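Local atomic coordinates of peptidoglycan-recognition protein-SD (Drosophila melanogaster, PDB entry 2RKQ), a protein that binds bacterial peptidoglycan, including that of Staphylococcus aureus, and activates the Toll pathway of innate immunity. Residues A[79-82]-A[87-90]; A[124-127]-A[131-134]; A[153-158]-A[162-167]. All blocks are in the same frame, centred on the assembly; numbering follows the deposited sequence.

Interaction 1. Residues A[79-82]-A[87-90]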
loop_
_atom_site.group_PDB
_atom_site.type_symbol
_atom_site.label_atom_id
_atom_site.label_comp_id
_atom_site.label_asym_id
_atom_site.label_seq_id
_atom_site.Cartn_x
_atom_site.Cartn_y
_atom_site.Cartn_z
ATOM N N GLU A 79 -4.425 2.994 7.552
ATOM C CA GLU A 79 -3.122 2.677 8.106
ATOM C C GLU A 79 -2.909 1.172 8.270
ATOM O O GLU A 79 -3.766 0.479 8.823
ATOM C CB GLU A 79 -3.006 3.313 9.481
ATOM C CG GLU A 79 -1.678 3.048 10.143
ATOM C CD GLU A 79 -1.603 3.644 11.533
ATOM O OE1 GLU A 79 -2.656 3.787 12.206
ATOM O OE2 GLU A 79 -0.466 3.952 11.939
ATOM N N GLY A 80 -1.766 0.703 7.778
ATOM C CA GLY A 80 -1.332 -0.687 7.957
ATOM C C GLY A 80 -0.151 -0.741 8.906
ATOM O O GLY A 80 -0.192 -0.172 10.008
ATOM N N ARG A 81 0.914 -1.432 8.493
ATOM C CA ARG A 81 2.150 -1.434 9.292
ATOM C C ARG A 81 2.756 -0.053 9.410
ATOM O O ARG A 81 2.570 0.790 8.535
ATOM C CB ARG A 81 3.208 -2.336 8.661
ATOM C CG ARG A 81 2.795 -3.766 8.576
ATOM C CD ARG A 81 3.860 -4.620 7.880
ATOM N NE ARG A 81 3.295 -5.957 7.733
ATOM C CZ ARG A 81 3.989 -7.099 7.739
ATOM N NH1 ARG A 81 5.319 -7.112 7.843
ATOM N NH2 ARG A 81 3.324 -8.250 7.637
ATOM N N SER A 82 3.517 0.177 10.484
ATOM C CA SER A 82 4.293 1.391 10.614
ATOM C C SER A 82 5.360 1.455 9.527
ATOM O O SER A 82 5.921 0.420 9.171
ATOM C CB SER A 82 5.008 1.401 11.960
ATOM O OG SER A 82 5.851 2.531 12.039
ATOM N N GLY A 87 7.543 -4.284 5.413
ATOM C CA GLY A 87 6.306 -4.816 4.865
ATOM C C GLY A 87 6.442 -6.274 4.483
ATOM O O GLY A 87 7.507 -6.878 4.644
ATOM N N ALA A 88 5.337 -6.843 4.015
ATOM C CA ALA A 88 5.313 -8.221 3.535
ATOM C C ALA A 88 4.539 -8.211 2.234
ATOM O O ALA A 88 3.335 -8.499 2.197
ATOM C CB ALA A 88 4.658 -9.150 4.556
ATOM N N PHE A 89 5.233 -7.841 1.169
ATOM C CA PHE A 89 4.638 -7.812 -0.166
ATOM C C PHE A 89 5.639 -8.166 -1.263
ATOM O O PHE A 89 5.227 -8.390 -2.392
ATOM C CB PHE A 89 3.952 -6.458 -0.455
ATOM C CG PHE A 89 4.842 -5.273 -0.242
ATOM C CD1 PHE A 89 5.719 -4.854 -1.235
ATOM C CD2 PHE A 89 4.807 -4.580 0.962
ATOM C CE1 PHE A 89 6.560 -3.750 -1.014
ATOM C CE2 PHE A 89 5.646 -3.488 1.191
ATOM C CZ PHE A 89 6.516 -3.067 0.201
ATOM N N ALA A 90 6.934 -8.261 -0.942
ATOM C CA ALA A 90 7.935 -8.429 -1.993
ATOM C C ALA A 90 9.122 -9.312 -1.627
ATOM O O ALA A 90 10.166 -9.247 -2.285
ATOM C CB ALA A 90 8.439 -7.050 -2.446
#
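Arg81 meets Gly87 and Ala88 across a short loop, and the whole contact can be told as the path of one side chain. From CB, which already leaves the backbone in the direction of 87-90, the chain turns so that CG lies anti to the carbonyl carbon and beside the backbone N (chi1 -62°). It then runs fully extended from CG to NE, a course that takes it past Gly87 and on to Ala88. CB and CG stay short of the other segment; the first atom to arrive is CD, with Arg81 CD 3.9 Å from Gly87 CA. Gly87 is buried here, and its place suits a residue without a side chain, since a CB there would clash with Phe89 CE2. NE turns to a different partner and donates to the carbonyl oxygen of Ile65. At the flat end, Ala88 CB sits over one face of the guanidinium, 3.5 Å from Arg81 NH2 and 3.8 Å from Arg81 CZ, while Ala88 N lies above the plane, displaced toward the rim. Gly87 C lies oblique to the guanidinium, 3.6 Å from Arg81 NH1, which is hydrogen-bonded to Arg86 O; NH2 is bonded to Asp64 O. Three backbone carbonyls thus hold the three nitrogens and fix the rotation of the group, which probably offsets part of the cost of burying the cation. Packing against Ala88 adds van der Waals contact to that polar grip. The side chain thereby links two points of the irregular connection between strands 77-79 and 97-102 to the carbonyls of Asp64, Ile65 and Arg86, within the mixed sheet architecture of the amidase-type PGRP fold.

Interaction 2. Residues A[124-127]-A[131-134]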
loop_
_atom_site.group_PDB
_atom_site.type_symbol
_atom_site.label_atom_id
_atom_site.label_comp_id
_atom_site.label_asym_id
_atom_site.label_seq_id
_atom_site.Cartn_x
_atom_site.Cartn_y
_atom_site.Cartn_z
ATOM N N GLU A 124 3.057 12.659 -0.906
ATOM C CA GLU A 124 3.526 13.983 -0.486
ATOM C C GLU A 124 3.638 14.054 1.029
ATOM O O GLU A 124 4.639 14.552 1.570
ATOM C CB GLU A 124 2.595 15.068 -1.001
ATOM C CG GLU A 124 3.071 16.471 -0.629
ATOM C CD GLU A 124 2.045 17.539 -0.908
ATOM O OE1 GLU A 124 2.222 18.675 -0.418
ATOM O OE2 GLU A 124 1.047 17.248 -1.594
ATOM N N GLN A 125 2.614 13.548 1.705
ATOM C CA GLN A 125 2.599 13.551 3.155
ATOM C C GLN A 125 3.703 12.674 3.750
ATOM O O GLN A 125 4.350 13.051 4.717
ATOM C CB GLN A 125 1.236 13.078 3.627
ATOM C CG GLN A 125 1.105 12.978 5.128
ATOM C CD GLN A 125 -0.340 12.921 5.534
ATOM O OE1 GLN A 125 -0.868 11.852 5.873
ATOM N NE2 GLN A 125 -1.010 14.052 5.445
ATOM N N ALA A 126 3.906 11.507 3.163
ATOM C CA ALA A 126 4.944 10.612 3.643
ATOM C C ALA A 126 6.322 11.269 3.537
ATOM O O ALA A 126 7.168 11.087 4.422
ATOM C CB ALA A 126 4.916 9.301 2.862
ATOM N N VAL A 127 6.569 12.015 2.452
ATOM C CA VAL A 127 7.826 12.775 2.351
ATOM C C VAL A 127 7.915 13.842 3.443
ATOM O O VAL A 127 8.936 13.926 4.136
ATOM C CB VAL A 127 8.002 13.418 0.961
ATOM C CG1 VAL A 127 9.242 14.311 0.930
ATOM C CG2 VAL A 127 8.103 12.328 -0.121
ATOM N N GLN A 131 8.728 9.775 6.330
ATOM C CA GLN A 131 8.501 8.333 6.189
ATOM C C GLN A 131 9.129 7.847 4.893
ATOM O O GLN A 131 9.539 6.692 4.778
ATOM C CB GLN A 131 7.005 8.010 6.190
ATOM C CG GLN A 131 6.334 8.340 7.506
ATOM C CD GLN A 131 4.847 8.133 7.491
ATOM O OE1 GLN A 131 4.173 8.393 8.495
ATOM N NE2 GLN A 131 4.314 7.676 6.366
ATOM N N LEU A 132 9.212 8.766 3.931
ATOM C CA LEU A 132 9.688 8.480 2.594
ATOM C C LEU A 132 10.684 9.565 2.216
ATOM O O LEU A 132 10.448 10.735 2.494
ATOM C CB LEU A 132 8.484 8.505 1.651
ATOM C CG LEU A 132 8.666 8.111 0.185
ATOM C CD1 LEU A 132 9.151 6.668 -0.015
ATOM C CD2 LEU A 132 7.347 8.343 -0.552
ATOM N N VAL A 133 11.809 9.183 1.617
ATOM C CA VAL A 133 12.778 10.186 1.214
ATOM C C VAL A 133 12.199 11.058 0.115
ATOM O O VAL A 133 11.310 10.622 -0.634
ATOM C CB VAL A 133 14.098 9.575 0.696
ATOM C CG1 VAL A 133 14.729 8.669 1.743
ATOM C CG2 VAL A 133 13.886 8.822 -0.574
ATOM N N GLU A 134 12.687 12.291 0.010
ATOM C CA GLU A 134 12.193 13.163 -1.032
ATOM C C GLU A 134 12.527 12.616 -2.420
ATOM O O GLU A 134 11.666 12.586 -3.303
ATOM C CB GLU A 134 12.740 14.580 -0.863
ATOM C CG GLU A 134 12.108 15.568 -1.842
ATOM C CD GLU A 134 12.785 16.918 -1.858
ATOM O OE1 GLU A 134 14.024 16.966 -1.745
ATOM O OE2 GLU A 134 12.045 17.912 -2.023
HETATM O O HOH W 1 11.339 12.777 3.969
#
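Ala126, near the end of helix 113-128, and Gln131 and Leu132, where the chain enters strand 132-133, form a tight helix-to-strand connection in the mixed alpha/beta fold of the PGRP domain. The hydrogen bonds converge on one acceptor. Ala126 O takes Gln131 N at 2.8 Å, in the carbonyl plane, and Leu132 N at 3.1 Å, from well above that plane. Two successive amides thus grip a carbonyl of the last helical turn, and the chain turns a corner beside it. Backbone bonds from Gln131 and Val133 to Leu26 tie the segment to the start of strand 26-33. A weaker polar contact follows: Val127 CA points its hydrogen almost straight at Leu132 O, 3.3 Å away. Water adds a further link by donating to both Val127 O and Leu132 O, so that each carbonyl finds a partner at the bend.

The apolar contacts lie beside this polar seam. Ala126 CB rests 3.9 Å from Leu132 CB, and the methyls Val127 CG2 and Leu132 CD2 meet at 4.1 Å. Val127 sets its two methyls to different uses: CG2, beside its own backbone N, looks toward Val133 O, whereas CG1 is turned anti to that nitrogen (chi1 174°) and lies 3.7 Å from Glu134 CA.

Interaction 3. Residues A[153-158]-A[162-167]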
loop_
_atom_site.group_PDB
_atom_site.type_symbol
_atom_site.label_atom_id
_atom_site.label_comp_id
_atom_site.label_asym_id
_atom_site.label_seq_id
_atom_site.Cartn_x
_atom_site.Cartn_y
_atom_site.Cartn_z
ATOM N N ALA A 153 -3.890 -1.356 -15.570
ATOM C CA ALA A 153 -4.431 -0.003 -15.679
ATOM C C ALA A 153 -3.818 0.910 -14.637
ATOM O O ALA A 153 -3.469 2.060 -14.919
ATOM C CB ALA A 153 -5.958 -0.012 -15.546
ATOM N N LEU A 154 -3.677 0.387 -13.422
ATOM C CA LEU A 154 -3.083 1.193 -12.372
ATOM C C LEU A 154 -1.575 1.358 -12.590
ATOM O O LEU A 154 -1.022 2.446 -12.388
ATOM C CB LEU A 154 -3.413 0.586 -11.008
ATOM C CG LEU A 154 -2.746 1.236 -9.796
ATOM C CD1 LEU A 154 -2.948 2.762 -9.745
ATOM C CD2 LEU A 154 -3.319 0.599 -8.553
ATOM N N TYR A 155 -0.915 0.296 -13.026
ATOM C CA TYR A 155 0.512 0.396 -13.333
ATOM C C TYR A 155 0.790 1.461 -14.386
ATOM O O TYR A 155 1.703 2.264 -14.222
ATOM C CB TYR A 155 1.074 -0.946 -13.782
ATOM C CG TYR A 155 2.569 -0.933 -13.971
ATOM C CD1 TYR A 155 3.122 -1.104 -15.240
ATOM C CD2 TYR A 155 3.429 -0.711 -12.892
ATOM C CE1 TYR A 155 4.498 -1.095 -15.424
ATOM C CE2 TYR A 155 4.808 -0.704 -13.067
ATOM C CZ TYR A 155 5.325 -0.891 -14.339
ATOM O OH TYR A 155 6.692 -0.882 -14.518
ATOM N N ALA A 156 -0.046 1.518 -15.417
ATOM C CA ALA A 156 0.138 2.521 -16.482
ATOM C C ALA A 156 0.064 3.943 -15.941
ATOM O O ALA A 156 0.771 4.850 -16.413
ATOM C CB ALA A 156 -0.895 2.333 -17.547
ATOM N N LEU A 157 -0.803 4.139 -14.952
ATOM C CA LEU A 157 -0.958 5.443 -14.333
ATOM C C LEU A 157 0.263 5.799 -13.486
ATOM O O LEU A 157 0.820 6.902 -13.620
ATOM C CB LEU A 157 -2.239 5.498 -13.488
ATOM C CG LEU A 157 -3.568 5.428 -14.237
ATOM C CD1 LEU A 157 -4.707 5.398 -13.212
ATOM C CD2 LEU A 157 -3.715 6.619 -15.202
ATOM N N ILE A 158 0.688 4.869 -12.626
ATOM C CA ILE A 158 1.792 5.190 -11.718
ATOM C C ILE A 158 3.092 5.426 -12.489
ATOM O O ILE A 158 3.932 6.205 -12.057
ATOM C CB ILE A 158 1.973 4.164 -10.557
ATOM C CG1 ILE A 158 2.470 2.819 -11.056
ATOM C CG2 ILE A 158 0.685 4.005 -9.785
ATOM C CD1 ILE A 158 3.880 2.511 -10.673
ATOM N N PRO A 162 5.438 11.364 -10.682
ATOM C CA PRO A 162 6.784 11.774 -10.335
ATOM C C PRO A 162 7.544 10.655 -9.638
ATOM O O PRO A 162 6.980 9.905 -8.823
ATOM C CB PRO A 162 6.567 12.947 -9.384
ATOM C CG PRO A 162 5.199 13.470 -9.714
ATOM C CD PRO A 162 4.411 12.282 -10.157
ATOM N N ASN A 163 8.808 10.530 -10.019
ATOM C CA ASN A 163 9.752 9.604 -9.404
ATOM C C ASN A 163 9.561 8.149 -9.778
ATOM O O ASN A 163 10.244 7.289 -9.236
ATOM C CB ASN A 163 9.779 9.743 -7.883
ATOM C CG ASN A 163 10.446 11.005 -7.436
ATOM O OD1 ASN A 163 11.296 11.558 -8.131
ATOM N ND2 ASN A 163 10.088 11.459 -6.246
ATOM N N TRP A 164 8.650 7.853 -10.704
ATOM C CA TRP A 164 8.587 6.492 -11.180
ATOM C C TRP A 164 9.933 6.104 -11.778
ATOM O O TRP A 164 10.541 6.883 -12.529
ATOM C CB TRP A 164 7.464 6.268 -12.186
ATOM C CG TRP A 164 7.490 4.841 -12.643
ATOM C CD1 TRP A 164 7.075 3.741 -11.927
ATOM C CD2 TRP A 164 8.011 4.340 -13.881
ATOM N NE1 TRP A 164 7.303 2.588 -12.659
ATOM C CE2 TRP A 164 7.877 2.930 -13.855
ATOM C CE3 TRP A 164 8.590 4.944 -15.003
ATOM C CZ2 TRP A 164 8.286 2.114 -14.915
ATOM C CZ3 TRP A 164 8.999 4.131 -16.065
ATOM C CH2 TRP A 164 8.844 2.729 -16.007
ATOM N N SER A 165 10.415 4.929 -11.384
ATOM C CA SER A 165 11.689 4.381 -11.842
ATOM C C SER A 165 11.459 3.139 -12.646
ATOM O O SER A 165 10.636 2.307 -12.277
ATOM C CB SER A 165 12.556 4.003 -10.649
ATOM O OG SER A 165 13.653 3.215 -11.088
ATOM N N GLU A 166 12.206 3.019 -13.741
ATOM C CA GLU A 166 12.036 1.913 -14.660
ATOM C C GLU A 166 12.723 0.617 -14.197
ATOM O O GLU A 166 12.549 -0.426 -14.812
ATOM C CB GLU A 166 12.488 2.328 -16.078
ATOM C CG GLU A 166 13.973 2.629 -16.203
ATOM C CD GLU A 166 14.390 3.145 -17.584
ATOM O OE1 GLU A 166 15.465 2.721 -18.060
ATOM O OE2 GLU A 166 13.665 3.966 -18.188
ATOM N N GLU A 167 13.476 0.669 -13.099
ATOM C CA GLU A 167 14.220 -0.522 -12.675
ATOM C C GLU A 167 13.322 -1.734 -12.462
ATOM O O GLU A 167 12.212 -1.620 -11.935
ATOM C CB GLU A 167 15.028 -0.239 -11.415
ATOM C CG GLU A 167 14.144 0.081 -10.211
ATOM C CD GLU A 167 14.939 0.298 -8.937
ATOM O OE1 GLU A 167 14.333 0.751 -7.951
ATOM O OE2 GLU A 167 16.156 0.006 -8.901
#
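An apolar and aromatic contact joins the last turn of helix 152-158 to the C-terminal tail, with the indole of Trp164 meeting Ile158 and Tyr155. Ile158 CD1 reaches Trp164 CD1 at 3.6 Å, approaching the indole obliquely, and Ile158 O lies 3.5 Å from Trp164 CB, so one residue touches the tryptophan with both side chain and backbone. Trp164 CG stands anti to its own N (chi1 179°), which carries the ring out toward the helix. Tyr155 comes in at the rim: its OH lies near the indole plane, 3.4 Å from Trp164 CZ2, while the two ring planes are turned by 80°. In the PGRP fold this tail runs along strand 136-140, an edge strand of the mixed sheet, with Asn163 and Ser165 bonded through their backbones to Leu138. Trp164 NE1 donates to Gln143 OE1, which helps to hold the turn of the ring. Replacing Trp164 with an alanine would probably open a gap beside Ile158 CD1 and leave Gln143 OE1 without its indole donor. Beyond the tryptophan, Ser165 OG accepts from Glu167 N at 3.2 Å, an ST turn with a nearly straight bond (171°).

How the interactions relate
Along the chain the three contacts come strictly in series, none nested in or crossing another. Interaction 1 closes a loop after strand 77-79, on the way to strand 97-102. The chain next passes through that strand and helix 113-128, whose end interaction 2 joins to strand 132-133. After strand 136-140 and helix 152-158, interaction 3 brings the tail back against that helix. Interactions 1 and 2 do not touch, their centres about 16 Å apart, and interaction 3 lies about 20 Å from interaction 1, centre to centre. Interactions 2 and 3 touch by packing, where Glu134 O and Asn163 ND2 are 3.5 Å apart.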